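Local atomic coordinates of farnesyltransferase, putative (Trypanosoma cruzi, PDB entry 3WCA), a protein that probably condenses two molecules of farnesyl diphosphate into squalene, a magnesium-dependent, NAD(P)H-consuming step on the way to lanosterol. Residues 222-230 against 245-256. The protein carries 1 engineered substitution. Numbering follows the deposited sequence.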
ATOM      1  N   TRP A 222       4.127  13.713  -0.169  1.00 34.11           N
ATOM      2  CA  TRP A 222       3.758  14.406   1.057  1.00 33.76           C
ATOM      3  C   TRP A 222       2.921  15.621   0.623  1.00 34.83           C
ATOM      4  O   TRP A 222       3.318  16.372  -0.274  1.00 33.78           O
ATOM      5  CB  TRP A 222       5.022  14.837   1.809  1.00 31.10           C
ATOM      6  CG  TRP A 222       5.798  13.692   2.416  1.00 33.16           C
ATOM      7  CD1 TRP A 222       5.793  12.381   2.012  1.00 32.91           C
ATOM      8  CD2 TRP A 222       6.705  13.763   3.525  1.00 32.66           C
ATOM      9  NE1 TRP A 222       6.640  11.634   2.802  1.00 32.59           N
ATOM     10  CE2 TRP A 222       7.214  12.458   3.738  1.00 33.03           C
ATOM     11  CE3 TRP A 222       7.141  14.805   4.362  1.00 31.46           C
ATOM     12  CZ2 TRP A 222       8.136  12.166   4.755  1.00 31.91           C
ATOM     13  CZ3 TRP A 222       8.058  14.515   5.371  1.00 31.71           C
ATOM     14  CH2 TRP A 222       8.546  13.203   5.557  1.00 32.19           C
ATOM     15  N   PRO A 223       1.745  15.820   1.242  1.00 34.22           N
ATOM     16  CA  PRO A 223       0.867  16.945   0.897  1.00 34.70           C
ATOM     17  C   PRO A 223       1.366  18.317   1.350  1.00 35.26           C
ATOM     18  O   PRO A 223       1.802  18.492   2.493  1.00 34.33           O
ATOM     19  CB  PRO A 223      -0.443  16.565   1.569  1.00 33.19           C
ATOM     20  CG  PRO A 223       0.038  15.909   2.821  1.00 32.83           C
ATOM     21  CD  PRO A 223       1.142  15.007   2.313  1.00 33.13           C
ATOM     22  N   ARG A 224       1.299  19.289   0.447  1.00 36.47           N
ATOM     23  CA  ARG A 224       1.725  20.647   0.765  1.00 39.05           C
ATOM     24  C   ARG A 224       1.018  21.118   2.038  1.00 38.11           C
ATOM     25  O   ARG A 224       1.631  21.721   2.914  1.00 38.86           O
ATOM     26  CB  ARG A 224       1.385  21.586  -0.398  1.00 41.86           C
ATOM     27  CG  ARG A 224       1.636  23.065  -0.117  1.00 43.30           C
ATOM     28  CD  ARG A 224       1.157  23.929  -1.274  1.00 45.01           C
ATOM     29  NE  ARG A 224       1.980  23.731  -2.460  1.00 47.98           N
ATOM     30  CZ  ARG A 224       3.173  24.284  -2.641  1.00 48.01           C
ATOM     31  NH1 ARG A 224       3.678  25.083  -1.711  1.00 48.82           N
ATOM     32  NH2 ARG A 224       3.866  24.023  -3.743  1.00 48.06           N
ATOM     33  N   GLU A 225      -0.273  20.829   2.143  1.00 37.80           N
ATOM     34  CA  GLU A 225      -1.029  21.241   3.312  1.00 37.27           C
ATOM     35  C   GLU A 225      -0.296  20.881   4.598  1.00 37.34           C
ATOM     36  O   GLU A 225      -0.418  21.582   5.598  1.00 37.89           O
ATOM     37  CB  GLU A 225      -2.422  20.601   3.321  1.00 35.92           C
ATOM     38  CG  GLU A 225      -3.348  21.223   4.360  1.00 36.98           C
ATOM     39  CD  GLU A 225      -4.701  20.538   4.461  1.00 37.91           C
ATOM     40  OE1 GLU A 225      -5.214  20.067   3.425  1.00 40.71           O
ATOM     41  OE2 GLU A 225      -5.262  20.486   5.576  1.00 39.87           O
ATOM     42  N   ILE A 226       0.472  19.799   4.579  1.00 35.97           N
ATOM     43  CA  ILE A 226       1.200  19.401   5.776  1.00 34.22           C
ATOM     44  C   ILE A 226       2.628  19.950   5.822  1.00 34.88           C
ATOM     45  O   ILE A 226       3.052  20.496   6.847  1.00 36.17           O
ATOM     46  CB  ILE A 226       1.225  17.843   5.938  1.00 34.08           C
ATOM     47  CG1 ILE A 226      -0.183  17.345   6.268  1.00 33.53           C
ATOM     48  CG2 ILE A 226       2.206  17.429   7.037  1.00 32.19           C
ATOM     49  CD1 ILE A 226      -0.282  15.844   6.524  1.00 33.96           C
ATOM     50  N   TRP A 227       3.376  19.838   4.730  1.00 32.93           N
ATOM     51  CA  TRP A 227       4.742  20.329   4.779  1.00 36.26           C
ATOM     52  C   TRP A 227       4.956  21.846   4.734  1.00 38.67           C
ATOM     53  O   TRP A 227       5.999  22.330   5.188  1.00 34.95           O
ATOM     54  CB  TRP A 227       5.619  19.655   3.708  1.00 36.41           C
ATOM     55  CG  TRP A 227       5.217  19.806   2.262  1.00 39.37           C
ATOM     56  CD1 TRP A 227       4.639  18.852   1.472  1.00 41.37           C
ATOM     57  CD2 TRP A 227       5.496  20.919   1.400  1.00 40.06           C
ATOM     58  NE1 TRP A 227       4.552  19.294   0.177  1.00 39.79           N
ATOM     59  CE2 TRP A 227       5.069  20.561   0.104  1.00 42.42           C
ATOM     60  CE3 TRP A 227       6.067  22.183   1.599  1.00 42.77           C
ATOM     61  CZ2 TRP A 227       5.200  21.423  -0.996  1.00 43.19           C
ATOM     62  CZ3 TRP A 227       6.198  23.041   0.505  1.00 43.16           C
ATOM     63  CH2 TRP A 227       5.763  22.654  -0.776  1.00 42.02           C
ATOM     64  N   GLU A 228       3.988  22.602   4.222  1.00 40.76           N
ATOM     65  CA  GLU A 228       4.169  24.055   4.141  1.00 44.75           C
ATOM     66  C   GLU A 228       4.195  24.744   5.507  1.00 44.27           C
ATOM     67  O   GLU A 228       4.448  25.948   5.606  1.00 46.28           O
ATOM     68  CB  GLU A 228       3.100  24.682   3.240  1.00 45.17           C
ATOM     69  CG  GLU A 228       1.712  24.827   3.843  1.00 47.87           C
ATOM     70  CD  GLU A 228       0.737  25.437   2.847  1.00 49.70           C
ATOM     71  OE1 GLU A 228       1.174  26.271   2.023  1.00 52.01           O
ATOM     72  OE2 GLU A 228      -0.463  25.096   2.885  1.00 53.69           O
ATOM     73  N   LYS A 229       3.959  23.963   6.555  1.00 44.49           N
ATOM     74  CA  LYS A 229       3.964  24.460   7.924  1.00 43.35           C
ATOM     75  C   LYS A 229       5.375  24.396   8.504  1.00 44.42           C
ATOM     76  O   LYS A 229       5.629  24.907   9.601  1.00 41.74           O
ATOM     77  CB  LYS A 229       3.049  23.606   8.807  1.00 45.43           C
ATOM     78  CG  LYS A 229       1.595  23.511   8.372  1.00 46.48           C
ATOM     79  CD  LYS A 229       0.799  22.739   9.427  1.00 49.08           C
ATOM     80  CE  LYS A 229      -0.705  22.748   9.149  1.00 50.33           C
ATOM     81  NZ  LYS A 229      -1.055  22.028   7.892  1.00 48.66           N
ATOM     82  N   TYR A 230       6.288  23.763   7.768  1.00 42.25           N
ATOM     83  CA  TYR A 230       7.662  23.604   8.231  1.00 41.88           C
ATOM     84  C   TYR A 230       8.685  24.087   7.211  1.00 40.55           C
ATOM     85  O   TYR A 230       9.845  24.300   7.541  1.00 42.83           O
ATOM     86  CB  TYR A 230       7.925  22.124   8.549  1.00 39.90           C
ATOM     87  CG  TYR A 230       6.898  21.523   9.469  1.00 38.47           C
ATOM     88  CD1 TYR A 230       7.037  21.616  10.852  1.00 39.41           C
ATOM     89  CD2 TYR A 230       5.755  20.911   8.962  1.00 36.94           C
ATOM     90  CE1 TYR A 230       6.062  21.116  11.710  1.00 38.82           C
ATOM     91  CE2 TYR A 230       4.770  20.411   9.814  1.00 35.21           C
ATOM     92  CZ  TYR A 230       4.931  20.518  11.185  1.00 37.27           C
ATOM     93  OH  TYR A 230       3.954  20.045  12.035  1.00 36.86           O
ATOM     94  N   LYS A 245      13.214  20.960  11.231  1.00 37.28           N
ATOM     95  CA  LYS A 245      11.931  21.104  10.555  1.00 35.68           C
ATOM     96  C   LYS A 245      11.572  19.841   9.786  1.00 33.18           C
ATOM     97  O   LYS A 245      10.407  19.483   9.693  1.00 31.95           O
ATOM     98  CB  LYS A 245      11.955  22.296   9.591  1.00 39.56           C
ATOM     99  CG  LYS A 245      11.862  23.667  10.263  1.00 41.22           C
ATOM    100  CD  LYS A 245      10.588  23.788  11.094  1.00 44.48           C
ATOM    101  CE  LYS A 245      10.355  25.212  11.579  1.00 47.13           C
ATOM    102  NZ  LYS A 245      10.070  26.142  10.444  1.00 47.91           N
ATOM    103  N   ALA A 246      12.568  19.164   9.231  1.00 31.30           N
ATOM    104  CA  ALA A 246      12.285  17.942   8.478  1.00 32.64           C
ATOM    105  C   ALA A 246      11.672  16.913   9.437  1.00 31.16           C
ATOM    106  O   ALA A 246      10.628  16.320   9.147  1.00 30.37           O
ATOM    107  CB  ALA A 246      13.571  17.395   7.839  1.00 27.23           C
ATOM    108  N   VAL A 247      12.310  16.739  10.591  1.00 30.06           N
ATOM    109  CA  VAL A 247      11.833  15.794  11.591  1.00 32.29           C
ATOM    110  C   VAL A 247      10.443  16.133  12.117  1.00 33.84           C
ATOM    111  O   VAL A 247       9.633  15.231  12.312  1.00 34.08           O
ATOM    112  CB  VAL A 247      12.847  15.676  12.752  1.00 31.84           C
ATOM    113  CG1 VAL A 247      12.222  14.990  13.959  1.00 33.40           C
ATOM    114  CG2 VAL A 247      14.034  14.869  12.281  1.00 32.03           C
ATOM    115  N   GLU A 248      10.156  17.417  12.337  1.00 34.05           N
ATOM    116  CA  GLU A 248       8.838  17.818  12.829  1.00 33.84           C
ATOM    117  C   GLU A 248       7.770  17.521  11.781  1.00 32.92           C
ATOM    118  O   GLU A 248       6.638  17.168  12.110  1.00 32.54           O
ATOM    119  CB  GLU A 248       8.811  19.316  13.174  1.00 38.64           C
ATOM    120  CG  GLU A 248       9.619  19.685  14.422  1.00 42.89           C
ATOM    121  CD  GLU A 248       9.529  21.167  14.797  1.00 46.12           C
ATOM    122  OE1 GLU A 248      10.117  21.535  15.839  1.00 49.13           O
ATOM    123  OE2 GLU A 248       8.885  21.957  14.065  1.00 42.46           O
ATOM    124  N   CYS A 249       8.126  17.686  10.516  1.00 31.04           N
ATOM    125  CA  CYS A 249       7.184  17.421   9.441  1.00 31.26           C
ATOM    126  C   CYS A 249       7.034  15.895   9.307  1.00 29.48           C
ATOM    127  O   CYS A 249       5.932  15.387   9.129  1.00 31.07           O
ATOM    128  CB  CYS A 249       7.688  18.033   8.139  1.00 27.79           C
ATOM    129  SG  CYS A 249       6.612  17.695   6.744  1.00 29.87           S
ATOM    130  N   LEU A 250       8.153  15.176   9.393  1.00 29.41           N
ATOM    131  CA  LEU A 250       8.139  13.717   9.341  1.00 27.85           C
ATOM    132  C   LEU A 250       7.202  13.227  10.438  1.00 30.94           C
ATOM    133  O   LEU A 250       6.373  12.338  10.211  1.00 31.89           O
ATOM    134  CB  LEU A 250       9.539  13.151   9.590  1.00 25.96           C
ATOM    135  CG  LEU A 250       9.641  11.687  10.067  1.00 26.80           C
ATOM    136  CD1 LEU A 250       8.995  10.767   9.039  1.00 24.37           C
ATOM    137  CD2 LEU A 250      11.116  11.296  10.272  1.00 21.03           C
ATOM    138  N   ASN A 251       7.313  13.821  11.625  1.00 29.60           N
ATOM    139  CA  ASN A 251       6.455  13.408  12.733  1.00 31.44           C
ATOM    140  C   ASN A 251       4.985  13.715  12.494  1.00 28.94           C
ATOM    141  O   ASN A 251       4.113  12.983  12.956  1.00 29.13           O
ATOM    142  CB  ASN A 251       6.925  14.038  14.049  1.00 29.12           C
ATOM    143  CG  ASN A 251       8.225  13.442  14.529  1.00 30.38           C
ATOM    144  OD1 ASN A 251       8.626  12.370  14.063  1.00 28.22           O
ATOM    145  ND2 ASN A 251       8.897  14.123  15.457  1.00 25.10           N
ATOM    146  N   ALA A 252       4.711  14.790  11.766  1.00 28.88           N
ATOM    147  CA  ALA A 252       3.330  15.162  11.461  1.00 28.60           C
ATOM    148  C   ALA A 252       2.778  14.171  10.445  1.00 27.53           C
ATOM    149  O   ALA A 252       1.580  13.902  10.413  1.00 27.60           O
ATOM    150  CB  ALA A 252       3.265  16.583  10.890  1.00 28.70           C
ATOM    151  N   MET A 253       3.650  13.626   9.609  1.00 27.12           N
ATOM    152  CA  MET A 253       3.190  12.659   8.625  1.00 27.87           C
ATOM    153  C   MET A 253       2.794  11.383   9.363  1.00 27.65           C
ATOM    154  O   MET A 253       1.740  10.801   9.099  1.00 26.17           O
ATOM    155  CB  MET A 253       4.286  12.373   7.609  1.00 27.70           C
ATOM    156  CG  MET A 253       4.576  13.549   6.684  1.00 28.21           C
ATOM    157  SD  MET A 253       3.263  13.912   5.475  1.00 29.27           S
ATOM    158  CE  MET A 253       3.294  12.416   4.484  1.00 25.35           C
ATOM    159  N   VAL A 254       3.640  10.973  10.305  1.00 28.94           N
ATOM    160  CA  VAL A 254       3.387   9.784  11.104  1.00 26.67           C
ATOM    161  C   VAL A 254       2.033   9.936  11.808  1.00 28.21           C
ATOM    162  O   VAL A 254       1.187   9.036  11.749  1.00 25.06           O
ATOM    163  CB  VAL A 254       4.509   9.579  12.133  1.00 24.95           C
ATOM    164  CG1 VAL A 254       4.151   8.464  13.102  1.00 27.42           C
ATOM    165  CG2 VAL A 254       5.799   9.229  11.410  1.00 24.62           C
ATOM    166  N   ALA A 255       1.829  11.082  12.460  1.00 28.10           N
ATOM    167  CA  ALA A 255       0.571  11.351  13.158  1.00 28.02           C
ATOM    168  C   ALA A 255      -0.595  11.163  12.201  1.00 26.63           C
ATOM    169  O   ALA A 255      -1.641  10.634  12.563  1.00 26.43           O
ATOM    170  CB  ALA A 255       0.561  12.780  13.707  1.00 28.57           C
ATOM    171  N   ASP A 256      -0.414  11.597  10.965  1.00 27.63           N
ATOM    172  CA  ASP A 256      -1.480  11.458   9.993  1.00 29.41           C
ATOM    173  C   ASP A 256      -1.769   9.979   9.682  1.00 28.29           C
ATOM    174  O   ASP A 256      -2.925   9.578   9.535  1.00 27.90           O
ATOM    175  CB  ASP A 256      -1.118  12.193   8.719  1.00 32.63           C
ATOM    176  CG  ASP A 256      -2.155  12.009   7.639  1.00 35.98           C
ATOM    177  OD1 ASP A 256      -3.244  12.600   7.772  1.00 36.68           O
ATOM    178  OD2 ASP A 256      -1.883  11.264   6.669  1.00 36.14           O
TER
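Met-253 lies over one face of the Trp-222 indole, its CE methyl 3.5 Å from the centroid of the five-membered ring and only 14° off the normal, a CH-pi contact. Bends at chi2 and chi3 fold the thioether back, bringing SD over the same face as a Met-aromatic contact; CG lies 3.6 Å above the indole plane, offset toward the rim. Cys-249 meets that indole differently: its SG sits at the edge, 3.8 Å from Trp-222 CZ3. With SG anti to the backbone N (chi1 178°), the thiol also reaches Trp-227 CB at 3.7 Å. Ile-226 CG2 fills in beside Met-253 SD and Ala-252 CB. Tyr-230 lays a ring face on the helix backbone at Glu-248 and Cys-249, while Glu-248 OE2 lies at the ring edge in its plane, the carboxylate itself turned 78° from the ring. Lys-245 NZ gives Tyr-230 O a weak hydrogen bond of 3.4 Å. Trp-222 NE1 hydrogen-bonds to Ile-205 O, tying in helix 191-207. Within the all-helical squalene/phytoene synthase fold, with the Trp-222 side chain about 13 Å from the bound magnesium, helices 224-227 and 243-258 thus pack mainly through sulfur, methyl and aromatic surfaces, with little polar bonding between them.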